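Local coordinates for protein amicyanin (Paracoccus versutus, PDB 1ID2) that probably carries electrons as a small type 1 blue copper protein of the plastocyanin/azurin family, passing them through a single bound copper ion, at residues M52-V63 with Y89-M99. Sequence-based numbering, arbitrary orientation.
Sequences MPHNVAFKKGIV and YDYFCTPHPFM. With CU (copper (II) ion), chain D.
Phe92 lies with one ring face over the methyl of Ala57, CB 4.1 Å from the ring centroid and 22° off its normal, a CH-pi contact. Its chi1 of 59° sets CG between the backbone N and the carbonyl carbon, folding the ring back over segment 52-63, where the Lys59 chain crosses it at about a right angle. The backbones of Ala57 and Phe92 form an antiparallel hydrogen-bonded pair: Ala57 N reaches Phe92 O at 2.9 Å, and Phe92 N returns to Ala57 O at 3.0 Å. Farther along, Tyr89 meets Val63, whose CG1 approaches Tyr89 CD1 to 3.6 Å, and Ile62, whose O lies at the ring edge, while the Tyr89 hydroxyl is bonded to Glu85 O. At its other end strand 87-92 runs into the copper-binding loop of the cupredoxin fold, where Cys93, His96 and Met99 join His54. Copper lies 2.0 Å from both His54 ND1 and Cys93 SG and 2.2 Å from His96 ND1, whereas Met99 SD stands off at 2.9 Å, consistent with a weak axial ligand. Asn55 N donates a long, fairly straight bond to Cys93 SG (3.6 Å), consistent with steadying the sulfur. The Asn55 amide accepts Thr94 N-H on an in-plane lone pair of OD1 (171° at the hydrogen); its ND2 donates to Thr94 OG1 and Gly70 O, limiting rotation. His54 NE2 is hydrogen-bonded to Glu50 OE2.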
loop_
_atom_site.group_PDB
_atom_site.type_symbol
_atom_site.label_atom_id
_atom_site.label_comp_id
_atom_site.label_asym_id
_atom_site.label_seq_id
_atom_site.Cartn_x
_atom_site.Cartn_y
_atom_site.Cartn_z
ATOM N N MET A 52 -14.190 8.000 -2.944
ATOM C CA MET A 52 -12.981 8.828 -3.030
ATOM C C MET A 52 -11.793 7.980 -3.454
ATOM O O MET A 52 -11.431 7.032 -2.776
ATOM C CB MET A 52 -12.657 9.444 -1.675
ATOM C CG MET A 52 -11.482 10.404 -1.693
ATOM S SD MET A 52 -11.915 11.977 -2.407
ATOM C CE MET A 52 -12.522 12.869 -0.956
ATOM N N PRO A 53 -11.089 8.394 -4.500
ATOM C CA PRO A 53 -9.970 7.533 -4.874
ATOM C C PRO A 53 -8.784 7.760 -3.950
ATOM O O PRO A 53 -8.538 8.879 -3.503
ATOM C CB PRO A 53 -9.688 7.933 -6.324
ATOM C CG PRO A 53 -10.988 8.580 -6.783
ATOM C CD PRO A 53 -11.435 9.336 -5.574
ATOM N N HIS A 54 -8.040 6.692 -3.695
ATOM C CA HIS A 54 -6.911 6.711 -2.783
ATOM C C HIS A 54 -5.800 5.864 -3.386
ATOM O O HIS A 54 -6.080 4.949 -4.157
ATOM C CB HIS A 54 -7.320 6.151 -1.430
ATOM C CG HIS A 54 -8.359 6.979 -0.718
ATOM N ND1 HIS A 54 -8.104 8.260 -0.299
ATOM C CD2 HIS A 54 -9.578 6.605 -0.264
ATOM C CE1 HIS A 54 -9.165 8.634 0.391
ATOM N NE2 HIS A 54 -10.082 7.678 0.444
ATOM N N ASN A 55 -4.552 6.272 -3.192
ATOM C CA ASN A 55 -3.423 5.437 -3.604
ATOM C C ASN A 55 -2.451 5.225 -2.453
ATOM O O ASN A 55 -2.791 5.508 -1.290
ATOM C CB ASN A 55 -2.695 6.033 -4.822
ATOM C CG ASN A 55 -1.792 7.202 -4.463
ATOM O OD1 ASN A 55 -2.034 7.880 -3.484
ATOM N ND2 ASN A 55 -0.812 7.500 -5.315
ATOM N N VAL A 56 -1.349 4.527 -2.749
ATOM C CA VAL A 56 -0.250 4.332 -1.792
ATOM C C VAL A 56 1.005 4.906 -2.423
ATOM O O VAL A 56 1.265 4.630 -3.597
ATOM C CB VAL A 56 -0.040 2.815 -1.476
ATOM C CG1 VAL A 56 1.227 2.590 -0.673
ATOM C CG2 VAL A 56 -1.209 2.305 -0.679
ATOM N N ALA A 57 1.644 5.860 -1.734
ATOM C CA ALA A 57 2.841 6.529 -2.250
ATOM C C ALA A 57 3.962 6.665 -1.216
ATOM O O ALA A 57 3.733 6.589 0.004
ATOM C CB ALA A 57 2.477 7.905 -2.822
ATOM N N PHE A 58 5.190 6.699 -1.720
ATOM C CA PHE A 58 6.382 6.757 -0.872
ATOM C C PHE A 58 7.205 7.939 -1.382
ATOM O O PHE A 58 7.270 8.175 -2.587
ATOM C CB PHE A 58 7.218 5.458 -0.972
ATOM C CG PHE A 58 6.501 4.186 -0.473
ATOM C CD1 PHE A 58 6.524 3.830 0.862
ATOM C CD2 PHE A 58 5.818 3.356 -1.354
ATOM C CE1 PHE A 58 5.861 2.678 1.317
ATOM C CE2 PHE A 58 5.162 2.207 -0.902
ATOM C CZ PHE A 58 5.181 1.872 0.425
ATOM N N LYS A 59 7.677 8.774 -0.462
ATOM C CA LYS A 59 8.623 9.846 -0.791
ATOM C C LYS A 59 9.953 9.238 -1.268
ATOM O O LYS A 59 10.187 8.036 -1.119
ATOM C CB LYS A 59 8.902 10.716 0.447
ATOM C CG LYS A 59 7.722 11.517 0.997
ATOM C CD LYS A 59 7.552 12.803 0.219
ATOM C CE LYS A 59 6.254 13.517 0.558
ATOM N NZ LYS A 59 5.758 14.281 -0.634
ATOM N N LYS A 60 10.860 10.098 -1.726
ATOM C CA LYS A 60 12.184 9.672 -2.168
ATOM C C LYS A 60 12.917 9.020 -1.009
ATOM O O LYS A 60 12.845 9.503 0.122
ATOM C CB LYS A 60 13.011 10.871 -2.641
ATOM C CG LYS A 60 13.106 11.034 -4.152
ATOM C CD LYS A 60 14.444 11.650 -4.577
ATOM C CE LYS A 60 14.888 12.784 -3.648
ATOM N NZ LYS A 60 13.967 13.967 -3.653
ATOM N N GLY A 61 13.658 7.958 -1.300
ATOM C CA GLY A 61 14.593 7.436 -0.323
ATOM C C GLY A 61 13.977 6.444 0.624
ATOM O O GLY A 61 14.618 6.040 1.591
ATOM N N ILE A 62 12.726 6.068 0.376
ATOM C CA ILE A 62 12.022 5.184 1.302
ATOM C C ILE A 62 12.004 3.727 0.802
ATOM O O ILE A 62 12.530 2.843 1.473
ATOM C CB ILE A 62 10.577 5.702 1.591
ATOM C CG1 ILE A 62 10.632 7.139 2.128
ATOM C CG2 ILE A 62 9.869 4.793 2.584
ATOM C CD1 ILE A 62 11.208 7.283 3.516
ATOM N N VAL A 63 11.465 3.487 -0.394
ATOM C CA VAL A 63 11.498 2.143 -0.968
ATOM C C VAL A 63 12.508 2.020 -2.090
ATOM O O VAL A 63 12.595 0.981 -2.742
ATOM C CB VAL A 63 10.124 1.700 -1.516
ATOM C CG1 VAL A 63 9.229 1.332 -0.363
ATOM C CG2 VAL A 63 9.513 2.784 -2.413
ATOM N N TYR A 89 8.629 1.568 6.523
ATOM C CA TYR A 89 8.265 2.247 5.287
ATOM C C TYR A 89 6.982 3.019 5.532
ATOM O O TYR A 89 5.985 2.449 5.943
ATOM C CB TYR A 89 8.044 1.226 4.169
ATOM C CG TYR A 89 9.198 0.274 3.976
ATOM C CD1 TYR A 89 10.179 0.547 3.042
ATOM C CD2 TYR A 89 9.363 -0.840 4.796
ATOM C CE1 TYR A 89 11.304 -0.233 2.927
ATOM C CE2 TYR A 89 10.499 -1.632 4.693
ATOM C CZ TYR A 89 11.472 -1.309 3.751
ATOM O OH TYR A 89 12.657 -2.006 3.663
ATOM N N ASP A 90 7.085 4.335 5.449
ATOM C CA ASP A 90 5.949 5.250 5.536
ATOM C C ASP A 90 5.359 5.433 4.163
ATOM O O ASP A 90 6.090 5.753 3.226
ATOM C CB ASP A 90 6.395 6.639 5.996
ATOM C CG ASP A 90 7.195 6.601 7.251
ATOM O OD1 ASP A 90 8.433 6.836 7.171
ATOM O OD2 ASP A 90 6.557 6.350 8.303
ATOM N N TYR A 91 4.035 5.476 4.089
ATOM C CA TYR A 91 3.391 5.866 2.849
ATOM C C TYR A 91 2.335 6.891 3.189
ATOM O O TYR A 91 1.992 7.079 4.358
ATOM C CB TYR A 91 2.764 4.659 2.136
ATOM C CG TYR A 91 1.773 3.892 2.978
ATOM C CD1 TYR A 91 0.412 4.171 2.911
ATOM C CD2 TYR A 91 2.203 2.920 3.884
ATOM C CE1 TYR A 91 -0.490 3.521 3.731
ATOM C CE2 TYR A 91 1.306 2.263 4.703
ATOM C CZ TYR A 91 -0.045 2.582 4.621
ATOM O OH TYR A 91 -0.948 1.910 5.400
ATOM N N PHE A 92 1.809 7.519 2.149
ATOM C CA PHE A 92 0.771 8.509 2.279
ATOM C C PHE A 92 -0.029 8.440 0.981
ATOM O O PHE A 92 0.333 7.712 0.052
ATOM C CB PHE A 92 1.396 9.913 2.484
ATOM C CG PHE A 92 2.307 10.336 1.362
ATOM C CD1 PHE A 92 3.600 9.834 1.279
ATOM C CD2 PHE A 92 1.835 11.129 0.322
ATOM C CE1 PHE A 92 4.392 10.095 0.176
ATOM C CE2 PHE A 92 2.636 11.397 -0.792
ATOM C CZ PHE A 92 3.928 10.861 -0.858
ATOM N N CYS A 93 -1.150 9.146 0.945
ATOM C CA CYS A 93 -2.016 9.147 -0.213
ATOM C C CYS A 93 -1.739 10.442 -0.925
ATOM O O CYS A 93 -1.687 11.489 -0.299
ATOM C CB CYS A 93 -3.482 9.066 0.230
ATOM S SG CYS A 93 -4.598 9.197 -1.140
ATOM N N THR A 94 -1.385 10.340 -2.193
ATOM C CA THR A 94 -0.811 11.446 -2.935
ATOM C C THR A 94 -1.669 12.710 -2.912
ATOM O O THR A 94 -1.170 13.791 -2.638
ATOM C CB THR A 94 -0.541 11.021 -4.400
ATOM O OG1 THR A 94 0.470 10.012 -4.413
ATOM C CG2 THR A 94 -0.080 12.207 -5.242
ATOM N N PRO A 95 -2.975 12.593 -3.198
ATOM C CA PRO A 95 -3.790 13.806 -3.152
ATOM C C PRO A 95 -4.277 14.195 -1.737
ATOM O O PRO A 95 -4.752 15.316 -1.520
ATOM C CB PRO A 95 -4.941 13.469 -4.093
ATOM C CG PRO A 95 -5.111 12.001 -3.897
ATOM C CD PRO A 95 -3.714 11.471 -3.804
ATOM N N HIS A 96 -4.067 13.298 -0.772
ATOM C CA HIS A 96 -4.521 13.478 0.608
ATOM C C HIS A 96 -3.382 13.140 1.555
ATOM O O HIS A 96 -3.419 12.108 2.242
ATOM C CB HIS A 96 -5.703 12.539 0.893
ATOM C CG HIS A 96 -6.775 12.562 -0.161
ATOM N ND1 HIS A 96 -7.272 11.398 -0.707
ATOM C CD2 HIS A 96 -7.339 13.627 -0.787
ATOM C CE1 HIS A 96 -8.115 11.778 -1.647
ATOM N NE2 HIS A 96 -8.185 13.118 -1.740
ATOM N N PRO A 97 -2.329 13.986 1.589
ATOM C CA PRO A 97 -1.082 13.665 2.289
ATOM C C PRO A 97 -1.226 13.607 3.816
ATOM O O PRO A 97 -0.301 13.233 4.516
ATOM C CB PRO A 97 -0.137 14.788 1.869
ATOM C CG PRO A 97 -0.901 15.612 0.872
ATOM C CD PRO A 97 -2.318 15.381 1.123
ATOM N N PHE A 98 -2.378 14.008 4.326
ATOM C CA PHE A 98 -2.657 13.863 5.734
ATOM C C PHE A 98 -2.970 12.418 6.049
ATOM O O PHE A 98 -3.066 12.055 7.221
ATOM C CB PHE A 98 -3.841 14.738 6.129
ATOM C CG PHE A 98 -5.052 14.547 5.255
ATOM C CD1 PHE A 98 -6.004 13.587 5.568
ATOM C CD2 PHE A 98 -5.234 15.322 4.121
ATOM C CE1 PHE A 98 -7.112 13.396 4.770
ATOM C CE2 PHE A 98 -6.370 15.148 3.313
ATOM C CZ PHE A 98 -7.303 14.187 3.642
ATOM N N MET A 99 -3.324 11.651 5.015
ATOM C CA MET A 99 -3.444 10.182 5.122
ATOM C C MET A 99 -2.058 9.528 5.056
ATOM O O MET A 99 -1.364 9.633 4.052
ATOM C CB MET A 99 -4.302 9.603 3.987
ATOM C CG MET A 99 -5.787 9.929 4.037
ATOM S SD MET A 99 -6.646 9.249 2.591
ATOM C CE MET A 99 -6.655 7.485 3.049
HETATM CU CU CU D . -6.438 9.401 -0.280
HETATM O O HOH W 1 6.788 8.241 2.505
#